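Local coordinates for protein exotoxin 5 (Staphylococcus aureus subsp. aureus COL, PDB 3R2I) that is of unknown function but belongs to the staphylococcal superantigen-like exotoxins, a two-domain secreted family, and probably acts outside the bacterial cell, at residues A[206-214]-A[236-247]; A[135-144]-A[176-184]. All blocks are in the same frame, centred on the assembly; numbering follows the deposited sequence.

In the fold
From the N terminus, the chain first builds the OB-fold domain, whose strand 133-141 leads towards the beta-grasp domain. Contact 2 closes a loop of 31 residues there: 135-144 meets 176-184 after strands 155-160 and 167-172, so the seam ties the two domains together. Helix 182-197 then carries the chain to strand 207-213, where contact 1 opens; it closes 21 residues later, when 236-247 returns past strand 218-222. The two contacts follow in series, neither enclosing nor crossing the other. They still touch in space, with centres about 16 Å apart: strand 235-237 pairs with strand 179-181, and Ser-238 OG lies 2.7 Å from Lys-177 O, a probable hydrogen bond.

Contact 1: A[206-214]-A[236-247]; sequences KGRIVINMK and MDSKQIKNIEVN
Arg-208 and Asn-247 start the ladder with a reciprocal pair of backbone bonds, Arg-208 N to Asn-247 O and Asn-247 N back to Arg-208 O. Two residues on, Val-210 and Glu-245 repeat the exchange, Val-210 N reaching Glu-245 O at 2.7 Å. Beside the first pair the Arg-208 NE and Asn-247 ND2 atoms come within 2.9 Å, but both are donors and no bond joins them; Arg-208 NH2 is held by Glu-220 and Asn-247 OD1 by Lys-159. These are the antiparallel strands 207-213 and 241-247 of the mixed sheet in the C-terminal beta-grasp domain, with 241-248 in its middle. Their regular pairing breaks at a classic beta bulge, where Lys-242 and Asn-243 both face Asn-212. Asn-212 O takes Lys-242 N at 2.7 Å and Asn-243 N more weakly at 3.3 Å, while Asn-212 N gives to Asn-243 O. The two asparagine side chains add Asn-243 ND2 to Asn-212 OD1 at 2.8 Å, a bond bent to 135° at the hydrogen, between amide planes turned 52° apart, with OD1 lying out of the Asn-243 amide plane. Beyond the bulge Lys-214 N donates to Gln-240 O. The Lys-214 chain, extended beyond CG, carries NZ to Lys-239 O at 2.9 Å, nearly in line with that carbonyl. On the buried face Ile-209, Ile-211, Ile-244 and Val-246 pack together, Ile-209 and Ile-211 also touching helix 182-197. The bend at chi2 sets Met-213 SD 4.1 Å from Met-236 SD, and the further bend at chi3 turns CE back toward Gln-240 O.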
loop_
_atom_site.group_PDB
_atom_site.type_symbol
_atom_site.label_atom_id
_atom_site.label_comp_id
_atom_site.label_asym_id
_atom_site.label_seq_id
_atom_site.Cartn_x
_atom_site.Cartn_y
_atom_site.Cartn_z
ATOM N N LYS A 206 -11.995 -10.204 10.568
ATOM C CA LYS A 206 -13.180 -10.004 9.773
ATOM C C LYS A 206 -13.443 -8.512 9.699
ATOM O O LYS A 206 -13.689 -7.866 10.715
ATOM C CB LYS A 206 -14.384 -10.707 10.381
ATOM C CG LYS A 206 -14.379 -12.212 10.202
ATOM C CD LYS A 206 -15.490 -12.875 11.018
ATOM C CE LYS A 206 -15.730 -14.329 10.552
ATOM N NZ LYS A 206 -14.487 -15.188 10.432
ATOM N N GLY A 207 -13.354 -7.965 8.500
ATOM C CA GLY A 207 -13.578 -6.568 8.290
ATOM C C GLY A 207 -13.139 -6.130 6.914
ATOM O O GLY A 207 -12.657 -6.931 6.126
ATOM N N ARG A 208 -13.316 -4.841 6.643
ATOM C CA ARG A 208 -12.948 -4.268 5.395
ATOM C C ARG A 208 -12.602 -2.794 5.464
ATOM O O ARG A 208 -13.020 -2.061 6.362
ATOM C CB ARG A 208 -14.073 -4.461 4.391
ATOM C CG ARG A 208 -15.361 -3.875 4.814
ATOM C CD ARG A 208 -16.416 -3.940 3.712
ATOM N NE ARG A 208 -17.523 -3.023 4.018
ATOM C CZ ARG A 208 -18.545 -2.772 3.200
ATOM N NH1 ARG A 208 -19.488 -1.909 3.567
ATOM N NH2 ARG A 208 -18.633 -3.377 2.013
ATOM N N ILE A 209 -11.764 -2.400 4.510
ATOM C CA ILE A 209 -11.395 -1.041 4.266
ATOM C C ILE A 209 -12.125 -0.667 2.992
ATOM O O ILE A 209 -12.050 -1.404 1.997
ATOM C CB ILE A 209 -9.888 -0.900 3.960
ATOM C CG1 ILE A 209 -9.028 -1.374 5.140
ATOM C CG2 ILE A 209 -9.570 0.565 3.569
ATOM C CD1 ILE A 209 -7.543 -1.468 4.854
ATOM N N VAL A 210 -12.841 0.449 3.005
ATOM C CA VAL A 210 -13.512 0.954 1.818
ATOM C C VAL A 210 -13.025 2.374 1.539
ATOM O O VAL A 210 -13.187 3.287 2.370
ATOM C CB VAL A 210 -15.067 0.992 1.930
ATOM C CG1 VAL A 210 -15.641 1.667 0.705
ATOM C CG2 VAL A 210 -15.662 -0.420 2.069
ATOM N N ILE A 211 -12.432 2.557 0.358
ATOM C CA ILE A 211 -11.964 3.849 -0.089
ATOM C C ILE A 211 -12.974 4.330 -1.091
ATOM O O ILE A 211 -13.083 3.760 -2.170
ATOM C CB ILE A 211 -10.635 3.735 -0.785
ATOM C CG1 ILE A 211 -9.601 3.179 0.201
ATOM C CG2 ILE A 211 -10.241 5.084 -1.339
ATOM C CD1 ILE A 211 -8.312 2.610 -0.441
ATOM N N ASN A 212 -13.726 5.363 -0.726
ATOM C CA ASN A 212 -14.721 5.915 -1.610
ATOM C C ASN A 212 -14.141 7.056 -2.410
ATOM O O ASN A 212 -13.528 7.938 -1.849
ATOM C CB ASN A 212 -15.913 6.391 -0.794
ATOM C CG ASN A 212 -16.589 5.265 -0.078
ATOM O OD1 ASN A 212 -16.498 5.153 1.148
ATOM N ND2 ASN A 212 -17.249 4.406 -0.826
ATOM N N MET A 213 -14.334 7.008 -3.718
ATOM C CA MET A 213 -13.868 8.040 -4.648
ATOM C C MET A 213 -14.980 9.084 -4.893
ATOM O O MET A 213 -16.165 8.763 -4.820
ATOM C CB MET A 213 -13.456 7.397 -5.983
ATOM C CG MET A 213 -12.503 6.239 -5.814
ATOM S SD MET A 213 -11.043 6.687 -4.838
ATOM C CE MET A 213 -10.224 7.817 -5.965
ATOM N N LYS A 214 -14.607 10.320 -5.211
ATOM C CA LYS A 214 -15.598 11.384 -5.445
ATOM C C LYS A 214 -16.584 11.013 -6.568
ATOM O O LYS A 214 -17.732 11.445 -6.553
ATOM C CB LYS A 214 -14.917 12.739 -5.628
ATOM C CG LYS A 214 -14.231 13.203 -4.334
ATOM C CD LYS A 214 -13.524 14.569 -4.485
ATOM C CE LYS A 214 -12.834 14.979 -3.188
ATOM N NZ LYS A 214 -11.968 16.191 -3.375
ATOM N N MET A 236 -4.250 5.694 -8.078
ATOM C CA MET A 236 -5.376 6.623 -8.136
ATOM C C MET A 236 -4.903 8.028 -7.745
ATOM O O MET A 236 -3.840 8.166 -7.168
ATOM C CB MET A 236 -6.456 6.170 -7.167
ATOM C CG MET A 236 -6.068 6.389 -5.709
ATOM S SD MET A 236 -7.102 5.480 -4.530
ATOM C CE MET A 236 -6.441 3.814 -4.773
ATOM N N ASP A 237 -5.688 9.045 -8.090
ATOM C CA ASP A 237 -5.391 10.436 -7.747
ATOM C C ASP A 237 -5.863 10.642 -6.333
ATOM O O ASP A 237 -7.050 10.506 -6.068
ATOM C CB ASP A 237 -6.145 11.408 -8.650
ATOM C CG ASP A 237 -5.472 11.641 -9.957
ATOM O OD1 ASP A 237 -4.235 11.350 -10.096
ATOM O OD2 ASP A 237 -6.178 12.216 -10.815
ATOM N N SER A 238 -4.962 11.016 -5.431
ATOM C CA SER A 238 -5.342 11.128 -4.034
ATOM C C SER A 238 -6.392 12.207 -3.751
ATOM O O SER A 238 -7.112 12.127 -2.764
ATOM C CB SER A 238 -4.094 11.300 -3.159
ATOM O OG SER A 238 -3.523 12.569 -3.329
ATOM N N LYS A 239 -6.495 13.204 -4.614
ATOM C CA LYS A 239 -7.463 14.254 -4.384
ATOM C C LYS A 239 -8.895 13.772 -4.723
ATOM O O LYS A 239 -9.872 14.449 -4.386
ATOM C CB LYS A 239 -7.123 15.569 -5.129
ATOM C CG LYS A 239 -7.419 15.617 -6.645
ATOM C CD LYS A 239 -6.278 15.164 -7.612
ATOM C CE LYS A 239 -5.147 16.231 -7.763
ATOM N NZ LYS A 239 -4.124 15.834 -8.772
ATOM N N GLN A 240 -9.009 12.604 -5.366
ATOM C CA GLN A 240 -10.296 12.055 -5.724
ATOM C C GLN A 240 -10.860 11.141 -4.662
ATOM O O GLN A 240 -11.928 10.588 -4.828
ATOM C CB GLN A 240 -10.184 11.321 -7.039
ATOM C CG GLN A 240 -9.810 12.248 -8.188
ATOM C CD GLN A 240 -10.856 13.322 -8.406
ATOM O OE1 GLN A 240 -12.055 13.049 -8.405
ATOM N NE2 GLN A 240 -10.405 14.546 -8.578
ATOM N N ILE A 241 -10.116 10.926 -3.590
ATOM C CA ILE A 241 -10.595 10.098 -2.501
ATOM C C ILE A 241 -11.539 10.954 -1.657
ATOM O O ILE A 241 -11.129 11.977 -1.095
ATOM C CB ILE A 241 -9.436 9.622 -1.602
ATOM C CG1 ILE A 241 -8.482 8.727 -2.399
ATOM C CG2 ILE A 241 -9.995 8.850 -0.383
ATOM C CD1 ILE A 241 -7.180 8.430 -1.675
ATOM N N LYS A 242 -12.804 10.566 -1.614
ATOM C CA LYS A 242 -13.805 11.274 -0.839
ATOM C C LYS A 242 -13.626 10.955 0.653
ATOM O O LYS A 242 -13.525 11.857 1.488
ATOM C CB LYS A 242 -15.190 10.850 -1.296
ATOM C CG LYS A 242 -16.336 11.610 -0.614
ATOM C CD LYS A 242 -17.680 11.188 -1.192
ATOM C CE LYS A 242 -18.841 11.898 -0.495
ATOM N NZ LYS A 242 -20.191 11.539 -1.048
ATOM N N ASN A 243 -13.605 9.671 0.986
ATOM C CA ASN A 243 -13.430 9.251 2.365
ATOM C C ASN A 243 -12.984 7.807 2.431
ATOM O O ASN A 243 -12.978 7.101 1.428
ATOM C CB ASN A 243 -14.731 9.446 3.155
ATOM C CG ASN A 243 -15.873 8.635 2.601
ATOM O OD1 ASN A 243 -16.725 9.154 1.903
ATOM N ND2 ASN A 243 -15.844 7.348 2.824
ATOM N N ILE A 244 -12.546 7.397 3.609
ATOM C CA ILE A 244 -12.099 6.049 3.816
ATOM C C ILE A 244 -12.821 5.544 5.048
ATOM O O ILE A 244 -12.846 6.196 6.092
ATOM C CB ILE A 244 -10.587 5.932 4.031
ATOM C CG1 ILE A 244 -9.810 6.609 2.904
ATOM C CG2 ILE A 244 -10.188 4.441 4.169
ATOM C CD1 ILE A 244 -8.280 6.682 3.221
ATOM N N GLU A 245 -13.423 4.382 4.918
ATOM C CA GLU A 245 -14.162 3.808 6.015
ATOM C C GLU A 245 -13.687 2.407 6.287
ATOM O O GLU A 245 -13.581 1.608 5.379
ATOM C CB GLU A 245 -15.637 3.720 5.639
ATOM C CG GLU A 245 -16.305 5.028 5.298
ATOM C CD GLU A 245 -17.708 4.830 4.655
ATOM O OE1 GLU A 245 -17.962 3.767 4.002
ATOM O OE2 GLU A 245 -18.540 5.764 4.764
ATOM N N VAL A 246 -13.403 2.109 7.534
ATOM C CA VAL A 246 -13.015 0.773 7.920
ATOM C C VAL A 246 -14.097 0.221 8.842
ATOM O O VAL A 246 -14.566 0.922 9.752
ATOM C CB VAL A 246 -11.662 0.771 8.653
ATOM C CG1 VAL A 246 -11.300 -0.632 9.125
ATOM C CG2 VAL A 246 -10.571 1.354 7.752
ATOM N N ASN A 247 -14.496 -1.022 8.581
ATOM C CA ASN A 247 -15.464 -1.738 9.376
ATOM C C ASN A 247 -14.740 -2.911 9.999
ATOM O O ASN A 247 -14.104 -3.698 9.286
ATOM C CB ASN A 247 -16.606 -2.271 8.518
ATOM C CG ASN A 247 -17.297 -1.173 7.725
ATOM O OD1 ASN A 247 -17.815 -0.224 8.277
ATOM N ND2 ASN A 247 -17.326 -1.326 6.412
#

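Contact 2: A[135-144]-A[176-184]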
loop_
_atom_site.group_PDB
_atom_site.type_symbol
_atom_site.label_atom_id
_atom_site.label_comp_id
_atom_site.label_asym_id
_atom_site.label_seq_id
_atom_site.Cartn_x
_atom_site.Cartn_y
_atom_site.Cartn_z
ATOM N N SER A 135 10.261 -5.866 -3.351
ATOM C CA SER A 135 8.853 -5.449 -3.184
ATOM C C SER A 135 8.100 -5.619 -4.503
ATOM O O SER A 135 8.741 -5.760 -5.550
ATOM C CB SER A 135 8.748 -4.008 -2.650
ATOM O OG SER A 135 7.384 -3.594 -2.461
ATOM N N VAL A 136 6.763 -5.682 -4.419
ATOM C CA VAL A 136 5.895 -5.813 -5.573
ATOM C C VAL A 136 5.075 -4.536 -5.815
ATOM O O VAL A 136 4.413 -4.028 -4.906
ATOM C CB VAL A 136 4.919 -7.011 -5.423
ATOM C CG1 VAL A 136 4.020 -7.125 -6.648
ATOM C CG2 VAL A 136 5.655 -8.320 -5.213
ATOM N N GLY A 137 5.155 -3.981 -7.018
ATOM C CA GLY A 137 4.359 -2.801 -7.382
ATOM C C GLY A 137 4.664 -1.506 -6.674
ATOM O O GLY A 137 5.827 -1.183 -6.421
ATOM N N GLY A 138 3.618 -0.749 -6.357
ATOM C CA GLY A 138 3.788 0.497 -5.644
ATOM C C GLY A 138 4.418 1.640 -6.420
ATOM O O GLY A 138 4.880 2.615 -5.816
ATOM N N ILE A 139 4.358 1.566 -7.748
ATOM C CA ILE A 139 4.985 2.547 -8.639
ATOM C C ILE A 139 4.008 3.602 -9.069
ATOM O O ILE A 139 2.972 3.290 -9.602
ATOM C CB ILE A 139 5.531 1.830 -9.870
ATOM C CG1 ILE A 139 6.476 0.689 -9.443
ATOM C CG2 ILE A 139 6.278 2.782 -10.821
ATOM C CD1 ILE A 139 6.589 -0.401 -10.525
ATOM N N THR A 140 4.332 4.861 -8.796
ATOM C CA THR A 140 3.478 5.997 -9.171
ATOM C C THR A 140 4.317 7.056 -9.835
ATOM O O THR A 140 5.522 6.991 -9.785
ATOM C CB THR A 140 2.833 6.649 -7.917
ATOM O OG1 THR A 140 3.858 6.963 -6.970
ATOM C CG2 THR A 140 1.803 5.692 -7.249
ATOM N N LYS A 141 3.675 8.008 -10.486
ATOM C CA LYS A 141 4.359 9.130 -11.075
ATOM C C LYS A 141 4.538 10.189 -9.998
ATOM O O LYS A 141 3.606 10.491 -9.254
ATOM C CB LYS A 141 3.565 9.697 -12.241
ATOM C CG LYS A 141 3.508 8.766 -13.433
ATOM C CD LYS A 141 2.828 9.430 -14.673
ATOM C CE LYS A 141 2.758 8.444 -15.832
ATOM N NZ LYS A 141 2.082 9.001 -17.034
ATOM N N LYS A 142 5.736 10.750 -9.897
ATOM C CA LYS A 142 5.998 11.760 -8.866
ATOM C C LYS A 142 5.120 12.996 -9.037
ATOM O O LYS A 142 4.592 13.246 -10.131
ATOM C CB LYS A 142 7.465 12.208 -8.891
ATOM C CG LYS A 142 7.809 13.166 -10.060
ATOM C CD LYS A 142 9.287 13.513 -10.045
ATOM C CE LYS A 142 9.634 14.550 -11.106
ATOM N NZ LYS A 142 11.115 14.805 -11.163
ATOM N N ASN A 143 5.006 13.794 -7.979
ATOM C CA ASN A 143 4.210 15.028 -8.056
ATOM C C ASN A 143 4.791 15.968 -9.072
ATOM O O ASN A 143 6.013 16.125 -9.128
ATOM C CB ASN A 143 4.195 15.791 -6.725
ATOM C CG ASN A 143 3.477 15.051 -5.629
ATOM O OD1 ASN A 143 2.942 13.969 -5.845
ATOM N ND2 ASN A 143 3.481 15.627 -4.423
ATOM N N VAL A 144 3.918 16.610 -9.846
ATOM C CA VAL A 144 4.347 17.598 -10.839
ATOM C C VAL A 144 4.662 18.904 -10.089
ATOM O O VAL A 144 4.089 19.163 -9.021
ATOM C CB VAL A 144 3.254 17.846 -11.892
ATOM C CG1 VAL A 144 2.851 16.518 -12.547
ATOM C CG2 VAL A 144 2.024 18.541 -11.256
ATOM N N GLN A 176 0.605 12.669 0.932
ATOM C CA GLN A 176 1.441 13.726 0.331
ATOM C C GLN A 176 1.770 13.557 -1.140
ATOM O O GLN A 176 2.515 14.330 -1.712
ATOM C CB GLN A 176 2.715 13.890 1.150
ATOM C CG GLN A 176 2.349 14.145 2.624
ATOM C CD GLN A 176 3.511 14.567 3.486
ATOM O OE1 GLN A 176 4.200 15.585 3.212
ATOM N NE2 GLN A 176 3.697 13.831 4.584
ATOM N N LYS A 177 1.183 12.572 -1.761
ATOM C CA LYS A 177 1.421 12.307 -3.155
ATOM C C LYS A 177 0.173 12.577 -3.908
ATOM O O LYS A 177 -0.898 12.233 -3.484
ATOM C CB LYS A 177 1.829 10.842 -3.359
ATOM C CG LYS A 177 3.317 10.570 -3.102
ATOM C CD LYS A 177 3.607 9.083 -2.724
ATOM C CE LYS A 177 3.649 8.861 -1.137
ATOM N NZ LYS A 177 2.528 9.458 -0.242
ATOM N N GLU A 178 0.358 13.198 -5.050
ATOM C CA GLU A 178 -0.708 13.514 -5.966
ATOM C C GLU A 178 -1.306 12.198 -6.531
ATOM O O GLU A 178 -2.502 12.037 -6.651
ATOM C CB GLU A 178 -0.056 14.364 -7.023
ATOM C CG GLU A 178 -0.935 15.052 -7.964
ATOM C CD GLU A 178 -0.158 16.113 -8.710
ATOM O OE1 GLU A 178 -0.498 17.300 -8.488
ATOM O OE2 GLU A 178 0.850 15.769 -9.388
ATOM N N GLU A 179 -0.444 11.248 -6.840
ATOM C CA GLU A 179 -0.865 9.940 -7.324
ATOM C C GLU A 179 -0.380 8.928 -6.302
ATOM O O GLU A 179 0.829 8.859 -6.024
ATOM C CB GLU A 179 -0.269 9.647 -8.691
ATOM C CG GLU A 179 -0.445 8.190 -9.108
ATOM C CD GLU A 179 -0.197 7.975 -10.580
ATOM O OE1 GLU A 179 0.800 7.320 -10.918
ATOM O OE2 GLU A 179 -0.974 8.524 -11.394
ATOM N N VAL A 180 -1.306 8.135 -5.752
ATOM C CA VAL A 180 -0.956 7.155 -4.696
ATOM C C VAL A 180 -1.419 5.784 -5.116
ATOM O O VAL A 180 -2.415 5.655 -5.846
ATOM C CB VAL A 180 -1.611 7.529 -3.322
ATOM C CG1 VAL A 180 -3.133 7.532 -3.459
ATOM C CG2 VAL A 180 -1.180 6.579 -2.174
ATOM N N SER A 181 -0.702 4.756 -4.636
ATOM C CA SER A 181 -1.039 3.379 -4.975
ATOM C C SER A 181 -1.960 2.818 -3.930
ATOM O O SER A 181 -1.892 3.184 -2.745
ATOM C CB SER A 181 0.197 2.477 -5.050
ATOM O OG SER A 181 0.870 2.420 -3.816
ATOM N N LEU A 182 -2.826 1.921 -4.377
ATOM C CA LEU A 182 -3.708 1.231 -3.466
ATOM C C LEU A 182 -2.831 0.461 -2.431
ATOM O O LEU A 182 -3.184 0.353 -1.264
ATOM C CB LEU A 182 -4.597 0.280 -4.267
ATOM C CG LEU A 182 -5.590 -0.561 -3.476
ATOM C CD1 LEU A 182 -6.629 0.323 -2.732
ATOM C CD2 LEU A 182 -6.275 -1.477 -4.436
ATOM N N LYS A 183 -1.679 -0.035 -2.882
ATOM C CA LYS A 183 -0.740 -0.752 -2.053
ATOM C C LYS A 183 -0.420 0.089 -0.860
ATOM O O LYS A 183 -0.360 -0.397 0.245
ATOM C CB LYS A 183 0.599 -0.976 -2.811
ATOM C CG LYS A 183 1.695 -1.785 -2.060
ATOM C CD LYS A 183 2.991 -1.725 -2.810
ATOM C CE LYS A 183 4.135 -2.465 -2.171
ATOM N NZ LYS A 183 3.877 -3.949 -2.002
ATOM N N GLU A 184 -0.165 1.369 -1.092
ATOM C CA GLU A 184 0.232 2.252 0.019
ATOM C C GLU A 184 -0.877 2.481 1.006
ATOM O O GLU A 184 -0.668 2.480 2.214
ATOM C CB GLU A 184 0.768 3.576 -0.528
ATOM C CG GLU A 184 1.028 4.652 0.545
ATOM C CD GLU A 184 1.902 5.792 0.040
ATOM O OE1 GLU A 184 2.476 5.691 -1.087
ATOM O OE2 GLU A 184 2.035 6.779 0.806
HETATM O O HOH W 1 5.906 -5.810 -1.568
HETATM O O HOH W 2 2.370 11.771 -7.219
HETATM O O HOH W 3 2.108 18.710 -6.677
#
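Lys-183 runs past Ser-135 to end on Val-136 O, at one end of a seam between the OB-fold and beta-grasp domains, the two-domain architecture shared with superantigens. Ser-135 OG lies 3.5 Å from Lys-183 CE and accepts from Val-123 N. The lysine is stretched out to CE, then turned at chi4 (60°), which brings NZ to Val-136 O at 3.0 Å, in the carbonyl plane. A water accepts from both Val-136 N and Lys-183 NZ. Gly-138 passes close to the lysine, its CA 3.7 Å from Lys-183 CD, and also approaches Ser-181, the N-cap of helix 182-197, whose OG accepts from Glu-184 N. At Thr-140 the methyl CG2 rests over the backbone of 179-181, meeting Glu-179 O and Ser-181 N. The strands 139-141 and 179-181 run antiparallel here, their axes 6.4 Å apart, and no direct backbone-to-backbone hydrogen bond links them. Instead the Glu-179 carboxylate spans the gap: CG anti to the backbone N (chi1 168°) sends the extended chain across, so OE1 takes Lys-141 N at 3.0 Å from above the carboxylate plane. Lys-141 O accepts from a water that also donates to Asn-143 OD1 and accepts from Glu-179 N. Both halves of the Asn-143 amide are occupied. OD1 takes Glu-178 N at 2.8 Å on an almost straight bond, although the donor sits 36° above the carbonyl plane. ND2 gives in its own plane to Gln-176 O. Val-144 finishes the seam with a nearly straight bond from its backbone N, which sits on the syn side of Glu-178 OE2, somewhat out of the carboxylate plane, at 3.2 Å.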